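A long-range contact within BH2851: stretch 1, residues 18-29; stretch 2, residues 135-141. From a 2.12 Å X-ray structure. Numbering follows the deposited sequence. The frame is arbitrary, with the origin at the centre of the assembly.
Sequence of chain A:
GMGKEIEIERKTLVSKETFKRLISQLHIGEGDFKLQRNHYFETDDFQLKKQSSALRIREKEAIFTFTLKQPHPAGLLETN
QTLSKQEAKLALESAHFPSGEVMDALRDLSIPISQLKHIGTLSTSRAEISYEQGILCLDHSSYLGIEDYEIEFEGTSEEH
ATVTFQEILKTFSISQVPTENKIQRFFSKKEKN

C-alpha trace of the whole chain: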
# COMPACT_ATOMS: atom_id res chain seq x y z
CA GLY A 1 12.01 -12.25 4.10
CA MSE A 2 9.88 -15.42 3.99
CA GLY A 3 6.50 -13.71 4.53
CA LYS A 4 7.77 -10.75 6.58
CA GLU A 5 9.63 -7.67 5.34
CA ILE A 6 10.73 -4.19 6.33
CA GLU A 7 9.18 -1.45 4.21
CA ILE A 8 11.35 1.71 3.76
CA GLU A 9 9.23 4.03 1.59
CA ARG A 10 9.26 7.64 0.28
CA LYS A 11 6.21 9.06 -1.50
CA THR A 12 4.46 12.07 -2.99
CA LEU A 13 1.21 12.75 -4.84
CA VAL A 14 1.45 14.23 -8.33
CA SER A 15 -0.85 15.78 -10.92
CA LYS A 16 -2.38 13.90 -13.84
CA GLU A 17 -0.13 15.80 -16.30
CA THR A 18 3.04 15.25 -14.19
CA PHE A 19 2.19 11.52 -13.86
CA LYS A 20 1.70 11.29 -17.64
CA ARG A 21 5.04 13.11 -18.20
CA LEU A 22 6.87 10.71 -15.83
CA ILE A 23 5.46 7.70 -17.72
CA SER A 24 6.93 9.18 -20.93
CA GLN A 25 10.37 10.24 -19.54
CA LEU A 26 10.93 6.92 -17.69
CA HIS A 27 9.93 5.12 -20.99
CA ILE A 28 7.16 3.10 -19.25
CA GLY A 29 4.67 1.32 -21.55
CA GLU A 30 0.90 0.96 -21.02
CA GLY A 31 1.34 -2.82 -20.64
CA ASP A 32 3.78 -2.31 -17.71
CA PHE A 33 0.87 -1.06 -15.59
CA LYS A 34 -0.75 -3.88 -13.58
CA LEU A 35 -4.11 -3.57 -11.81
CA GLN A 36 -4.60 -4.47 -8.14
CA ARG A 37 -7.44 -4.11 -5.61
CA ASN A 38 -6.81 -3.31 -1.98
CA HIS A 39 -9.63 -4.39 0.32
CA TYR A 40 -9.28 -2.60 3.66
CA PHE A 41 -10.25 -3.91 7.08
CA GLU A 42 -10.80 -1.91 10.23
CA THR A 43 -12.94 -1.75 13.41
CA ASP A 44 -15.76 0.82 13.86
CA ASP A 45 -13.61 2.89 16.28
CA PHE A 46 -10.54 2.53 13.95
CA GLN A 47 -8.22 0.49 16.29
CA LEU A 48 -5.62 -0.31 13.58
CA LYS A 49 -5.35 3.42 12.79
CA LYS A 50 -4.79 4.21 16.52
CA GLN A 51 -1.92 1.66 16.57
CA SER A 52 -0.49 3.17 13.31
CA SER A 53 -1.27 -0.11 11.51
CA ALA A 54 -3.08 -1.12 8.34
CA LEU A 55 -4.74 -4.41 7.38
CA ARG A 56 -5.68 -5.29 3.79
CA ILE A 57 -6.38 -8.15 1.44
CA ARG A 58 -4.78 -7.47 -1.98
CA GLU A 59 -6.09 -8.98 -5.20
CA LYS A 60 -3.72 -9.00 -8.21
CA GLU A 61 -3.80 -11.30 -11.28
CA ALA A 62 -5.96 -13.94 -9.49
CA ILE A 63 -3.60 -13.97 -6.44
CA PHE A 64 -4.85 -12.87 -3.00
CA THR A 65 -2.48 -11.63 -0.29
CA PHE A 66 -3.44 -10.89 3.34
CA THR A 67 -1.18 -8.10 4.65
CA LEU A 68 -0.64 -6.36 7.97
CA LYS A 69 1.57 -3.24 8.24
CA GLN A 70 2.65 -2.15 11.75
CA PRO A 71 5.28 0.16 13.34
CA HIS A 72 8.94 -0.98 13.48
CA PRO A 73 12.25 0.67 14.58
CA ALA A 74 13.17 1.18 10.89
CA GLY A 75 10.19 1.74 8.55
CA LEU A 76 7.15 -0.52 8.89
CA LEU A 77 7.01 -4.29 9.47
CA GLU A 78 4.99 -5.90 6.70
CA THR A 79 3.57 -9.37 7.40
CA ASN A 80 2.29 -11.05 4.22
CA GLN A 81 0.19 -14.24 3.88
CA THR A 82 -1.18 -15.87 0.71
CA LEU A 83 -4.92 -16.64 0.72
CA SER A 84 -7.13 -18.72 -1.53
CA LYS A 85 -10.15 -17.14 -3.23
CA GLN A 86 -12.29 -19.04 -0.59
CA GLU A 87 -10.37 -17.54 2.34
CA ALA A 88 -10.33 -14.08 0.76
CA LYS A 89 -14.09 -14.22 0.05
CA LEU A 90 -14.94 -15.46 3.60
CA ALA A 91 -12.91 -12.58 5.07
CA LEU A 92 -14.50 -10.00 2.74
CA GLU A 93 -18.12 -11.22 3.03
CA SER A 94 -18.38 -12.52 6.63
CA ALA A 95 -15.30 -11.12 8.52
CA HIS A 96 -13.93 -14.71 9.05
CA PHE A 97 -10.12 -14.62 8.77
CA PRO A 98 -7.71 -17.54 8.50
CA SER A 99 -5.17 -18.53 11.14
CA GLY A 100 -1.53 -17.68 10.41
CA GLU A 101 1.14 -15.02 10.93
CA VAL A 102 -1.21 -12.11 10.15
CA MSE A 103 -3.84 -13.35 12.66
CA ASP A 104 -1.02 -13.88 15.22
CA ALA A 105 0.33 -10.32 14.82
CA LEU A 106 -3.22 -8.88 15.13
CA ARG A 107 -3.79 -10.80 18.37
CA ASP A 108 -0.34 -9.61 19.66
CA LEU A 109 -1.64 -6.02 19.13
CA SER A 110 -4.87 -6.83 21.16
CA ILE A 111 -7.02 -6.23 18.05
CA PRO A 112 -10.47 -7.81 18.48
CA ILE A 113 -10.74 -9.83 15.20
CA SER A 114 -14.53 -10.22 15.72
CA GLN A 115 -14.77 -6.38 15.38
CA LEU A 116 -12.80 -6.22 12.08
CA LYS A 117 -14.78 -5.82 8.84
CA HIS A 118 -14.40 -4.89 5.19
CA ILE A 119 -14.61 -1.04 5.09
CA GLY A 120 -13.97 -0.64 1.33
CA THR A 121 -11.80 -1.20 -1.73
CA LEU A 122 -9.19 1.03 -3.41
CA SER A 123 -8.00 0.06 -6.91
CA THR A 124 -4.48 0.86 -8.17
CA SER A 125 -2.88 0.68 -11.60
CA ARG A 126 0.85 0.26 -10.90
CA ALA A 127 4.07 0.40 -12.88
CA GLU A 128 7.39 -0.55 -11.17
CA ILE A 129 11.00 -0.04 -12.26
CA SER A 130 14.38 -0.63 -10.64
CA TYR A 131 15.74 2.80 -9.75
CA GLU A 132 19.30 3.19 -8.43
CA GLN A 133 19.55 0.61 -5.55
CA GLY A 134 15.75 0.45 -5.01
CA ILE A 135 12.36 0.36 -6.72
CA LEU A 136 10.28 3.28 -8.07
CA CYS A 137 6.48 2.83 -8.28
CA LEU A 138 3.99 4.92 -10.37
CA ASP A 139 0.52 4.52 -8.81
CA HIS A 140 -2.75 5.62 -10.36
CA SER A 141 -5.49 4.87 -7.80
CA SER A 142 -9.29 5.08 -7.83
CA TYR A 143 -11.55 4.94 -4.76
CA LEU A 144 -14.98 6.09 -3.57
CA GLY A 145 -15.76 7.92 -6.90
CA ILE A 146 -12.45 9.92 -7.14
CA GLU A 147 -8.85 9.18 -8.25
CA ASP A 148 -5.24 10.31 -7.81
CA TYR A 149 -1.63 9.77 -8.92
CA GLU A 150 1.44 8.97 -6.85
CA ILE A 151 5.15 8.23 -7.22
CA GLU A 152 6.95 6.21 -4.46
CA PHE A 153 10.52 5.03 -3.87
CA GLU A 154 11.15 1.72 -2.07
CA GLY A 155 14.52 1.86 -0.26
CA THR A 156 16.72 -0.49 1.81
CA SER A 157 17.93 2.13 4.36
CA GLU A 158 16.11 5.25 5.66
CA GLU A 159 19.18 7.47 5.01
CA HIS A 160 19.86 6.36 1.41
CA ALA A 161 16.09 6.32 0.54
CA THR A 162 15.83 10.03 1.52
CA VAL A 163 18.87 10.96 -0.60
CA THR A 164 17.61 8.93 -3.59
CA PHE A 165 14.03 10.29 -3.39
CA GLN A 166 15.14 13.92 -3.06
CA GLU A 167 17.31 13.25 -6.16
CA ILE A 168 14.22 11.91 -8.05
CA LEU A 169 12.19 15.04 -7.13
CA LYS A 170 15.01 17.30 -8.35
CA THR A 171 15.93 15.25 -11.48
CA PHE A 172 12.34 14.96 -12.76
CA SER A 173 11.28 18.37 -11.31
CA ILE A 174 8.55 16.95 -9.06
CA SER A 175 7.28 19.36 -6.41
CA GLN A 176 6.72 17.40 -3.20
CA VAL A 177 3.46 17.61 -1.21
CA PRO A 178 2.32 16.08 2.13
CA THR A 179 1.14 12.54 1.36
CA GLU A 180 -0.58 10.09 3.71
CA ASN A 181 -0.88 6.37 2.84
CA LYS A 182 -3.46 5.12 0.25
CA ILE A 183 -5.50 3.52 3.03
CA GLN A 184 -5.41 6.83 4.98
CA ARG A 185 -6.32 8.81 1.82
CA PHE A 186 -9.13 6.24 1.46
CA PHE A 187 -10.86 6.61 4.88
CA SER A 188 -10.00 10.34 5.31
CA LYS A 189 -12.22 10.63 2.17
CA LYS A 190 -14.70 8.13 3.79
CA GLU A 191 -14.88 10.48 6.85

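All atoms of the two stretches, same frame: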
# COMPACT_ATOMS: atom_id res chain seq x y z
N THR A 18 1.69 15.64 -14.67
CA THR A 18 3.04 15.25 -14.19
C THR A 18 3.22 13.73 -14.26
O THR A 18 4.25 13.23 -14.71
CB THR A 18 3.30 15.73 -12.75
OG1 THR A 18 3.19 17.16 -12.69
CG2 THR A 18 4.70 15.32 -12.29
N PHE A 19 2.19 13.00 -13.80
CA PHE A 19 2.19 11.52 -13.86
C PHE A 19 2.39 11.04 -15.29
O PHE A 19 3.24 10.19 -15.56
CB PHE A 19 0.88 10.97 -13.32
CG PHE A 19 0.89 9.50 -13.07
CD1 PHE A 19 1.47 8.98 -11.90
CD2 PHE A 19 0.28 8.61 -13.97
CE1 PHE A 19 1.43 7.62 -11.63
CE2 PHE A 19 0.25 7.24 -13.70
CZ PHE A 19 0.82 6.75 -12.53
N LYS A 20 1.63 11.63 -16.21
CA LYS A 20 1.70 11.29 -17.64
C LYS A 20 3.08 11.63 -18.25
O LYS A 20 3.58 10.92 -19.14
CB LYS A 20 0.59 12.03 -18.40
CG LYS A 20 0.38 11.55 -19.80
CD LYS A 20 -0.76 12.33 -20.48
CE LYS A 20 -0.84 12.01 -21.95
NZ LYS A 20 0.37 12.48 -22.69
N ARG A 21 3.69 12.72 -17.76
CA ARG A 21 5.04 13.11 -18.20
C ARG A 21 6.10 12.12 -17.69
O ARG A 21 7.05 11.79 -18.41
CB ARG A 21 5.38 14.53 -17.71
CG ARG A 21 6.75 15.05 -18.19
CD ARG A 21 6.97 16.52 -17.83
NE ARG A 21 6.79 16.78 -16.39
CZ ARG A 21 7.67 16.45 -15.43
NH1 ARG A 21 8.79 15.79 -15.72
NH2 ARG A 21 7.40 16.76 -14.16
N LEU A 22 5.94 11.68 -16.44
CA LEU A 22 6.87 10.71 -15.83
C LEU A 22 6.83 9.36 -16.51
O LEU A 22 7.84 8.68 -16.61
CB LEU A 22 6.58 10.55 -14.33
CG LEU A 22 7.06 11.68 -13.42
CD1 LEU A 22 6.43 11.56 -12.06
CD2 LEU A 22 8.59 11.68 -13.31
N ILE A 23 5.63 8.94 -16.94
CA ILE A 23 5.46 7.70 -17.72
C ILE A 23 6.28 7.78 -19.01
O ILE A 23 6.97 6.83 -19.38
CB ILE A 23 3.96 7.43 -18.08
CG1 ILE A 23 3.17 7.06 -16.83
CG2 ILE A 23 3.83 6.30 -19.13
CD1 ILE A 23 1.64 7.09 -17.04
N SER A 24 6.20 8.94 -19.68
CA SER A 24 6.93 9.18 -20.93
C SER A 24 8.46 9.22 -20.72
O SER A 24 9.20 8.53 -21.43
CB SER A 24 6.46 10.48 -21.58
OG SER A 24 7.17 10.74 -22.77
N GLN A 25 8.91 10.02 -19.75
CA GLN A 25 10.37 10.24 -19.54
C GLN A 25 11.09 9.00 -18.98
O GLN A 25 12.25 8.75 -19.34
CB GLN A 25 10.60 11.45 -18.66
CG GLN A 25 10.24 12.75 -19.34
CD GLN A 25 10.47 13.96 -18.48
OE1 GLN A 25 10.50 13.87 -17.26
NE2 GLN A 25 10.62 15.11 -19.12
N LEU A 26 10.39 8.21 -18.17
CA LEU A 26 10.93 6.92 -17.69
C LEU A 26 10.74 5.77 -18.72
O LEU A 26 11.13 4.63 -18.46
CB LEU A 26 10.28 6.54 -16.35
CG LEU A 26 10.49 7.54 -15.20
CD1 LEU A 26 9.54 7.25 -14.06
CD2 LEU A 26 11.93 7.52 -14.71
N HIS A 27 10.15 6.09 -19.89
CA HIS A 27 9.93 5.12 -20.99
C HIS A 27 9.11 3.89 -20.54
O HIS A 27 9.41 2.74 -20.91
CB HIS A 27 11.27 4.68 -21.63
CG HIS A 27 12.09 5.83 -22.15
N ILE A 28 8.05 4.15 -19.76
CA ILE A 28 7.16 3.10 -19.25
C ILE A 28 5.99 2.90 -20.21
O ILE A 28 5.29 3.84 -20.54
CB ILE A 28 6.62 3.47 -17.84
CG1 ILE A 28 7.77 3.48 -16.83
CG2 ILE A 28 5.51 2.47 -17.38
CD1 ILE A 28 7.46 4.18 -15.55
N GLY A 29 5.78 1.65 -20.63
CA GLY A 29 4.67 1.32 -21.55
C GLY A 29 3.35 1.13 -20.82
O GLY A 29 3.32 0.92 -19.61
N ILE A 135 13.46 0.50 -5.78
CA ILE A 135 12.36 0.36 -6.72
C ILE A 135 11.49 1.61 -6.71
O ILE A 135 11.18 2.15 -5.64
CB ILE A 135 11.51 -0.93 -6.41
CG1 ILE A 135 12.36 -2.19 -6.63
CG2 ILE A 135 10.21 -0.97 -7.28
CD1 ILE A 135 11.71 -3.48 -6.19
N LEU A 136 11.11 2.08 -7.91
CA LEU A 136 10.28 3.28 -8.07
C LEU A 136 8.92 2.89 -8.62
O LEU A 136 8.84 2.30 -9.69
CB LEU A 136 10.97 4.27 -9.03
CG LEU A 136 10.30 5.63 -9.26
CD1 LEU A 136 10.27 6.45 -7.97
CD2 LEU A 136 11.04 6.37 -10.34
N CYS A 137 7.86 3.20 -7.88
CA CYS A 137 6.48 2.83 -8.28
C CYS A 137 5.67 4.05 -8.76
O CYS A 137 5.69 5.10 -8.12
CB CYS A 137 5.75 2.16 -7.11
SG CYS A 137 6.57 0.68 -6.45
N LEU A 138 4.98 3.91 -9.91
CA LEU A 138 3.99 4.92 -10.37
C LEU A 138 2.59 4.38 -10.16
O LEU A 138 2.18 3.44 -10.82
CB LEU A 138 4.21 5.27 -11.85
CG LEU A 138 5.41 6.17 -12.20
CD1 LEU A 138 5.55 6.27 -13.69
CD2 LEU A 138 5.26 7.55 -11.61
N ASP A 139 1.84 5.01 -9.24
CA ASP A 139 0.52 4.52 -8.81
C ASP A 139 -0.60 5.45 -9.21
O ASP A 139 -0.68 6.58 -8.72
CB ASP A 139 0.48 4.36 -7.29
CG ASP A 139 1.34 3.22 -6.80
OD1 ASP A 139 1.90 2.48 -7.62
OD2 ASP A 139 1.43 3.06 -5.56
N HIS A 140 -1.50 4.95 -10.05
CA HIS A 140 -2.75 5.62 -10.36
C HIS A 140 -3.86 4.86 -9.63
O HIS A 140 -4.10 3.67 -9.91
CB HIS A 140 -2.99 5.64 -11.88
CG HIS A 140 -4.35 6.12 -12.28
ND1 HIS A 140 -5.01 5.64 -13.40
CD2 HIS A 140 -5.20 7.00 -11.70
CE1 HIS A 140 -6.19 6.23 -13.50
NE2 HIS A 140 -6.34 7.04 -12.47
N SER A 141 -4.49 5.52 -8.66
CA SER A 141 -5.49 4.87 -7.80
C SER A 141 -6.87 5.47 -7.97
O SER A 141 -6.99 6.65 -8.24
CB SER A 141 -5.07 4.99 -6.32
OG SER A 141 -3.81 4.40 -6.11

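Packing of a helix and the turn that follows it against one strand of BH2851, with residues at least 110 positions apart in sequence brought together. The helical part of stretch 1, Thr18 to Gln25, runs across strand 135-141 at 141° between N-to-C directions, so the two are closer to antiparallel than to perpendicular. Their axes approach to 10.1 Å, a spacing that leaves room for a layer of side chains between the backbones. No hydrogen bond crosses the contact; it is held by apolar packing and buries 341 Å², both sides summed.

Ile135, at the start of the stretch, is exposed and out of reach of stretch 1. Leu136 is the first residue to engage. Its CA-to-CB bond points toward the other stretch, and with chi1 t and chi2 p its CD2 lies 4.1 Å from CD1 of Leu26, a loose van der Waals contact just beyond the end of the helix. Cys137 follows the alternation of an extended strand: its CA-to-CB bond points away, and it makes no contact.

Leu138 is the centre of the interface, with 120 Å² covered by stretch 1, more than any other residue here. Its side chain, chi1 m and chi2 t, touches five residues. Its CB lies 3.6 Å from CE1 of Phe19, its CD2 4.2 Å from CD1 of Leu22, and its CD1 4.0 Å from CG1 of Ile23. The same Leu138 CD1 reaches CD1 of Leu26 at 4.1 Å and CD1 of Ile28 at 3.4 Å, the latter the tightest contact between the stretches. The spacing of Phe19, Leu22 and Ile23 places them along one side of the helix, and Leu26, just past its end, continues that side, although the CA-to-CB bond of Ile23 points sideways rather than toward the strand. Ile28 joins them from beyond the helix because the chain turns at His27, which has positive phi. This is a Schellman motif, closed by His27 N to Ser24 O at 3.0 Å and Ile28 N to Ile23 O at 2.9 Å, and it leaves the CA-to-CB bond of Ile28 directed toward the strand.

The CA-to-CB bond of Asp139 points away, and both carboxylate oxygens are hydrogen-bonded elsewhere in the structure. It nevertheless meets stretch 1 through its backbone: Asp139 N lies 3.6 Å from CE1 of Phe19, at the edge of the ring and near its plane. Phe19, with chi1 t, thus extends its ring to the strand backbone as well as to the side chain of Leu138; the CA atoms of Phe19 and Leu138 are 7.7 Å apart.

His140 completes the contact. Its N lies 3.8 Å from CZ of Phe19, and its CB 4.0 Å from the same Phe19 CZ. The CA-to-CB bond points toward stretch 1, but the end of the side chain leads away, and NE2 is hydrogen-bonded elsewhere in the structure. Ser141, buried but out of reach, takes no part.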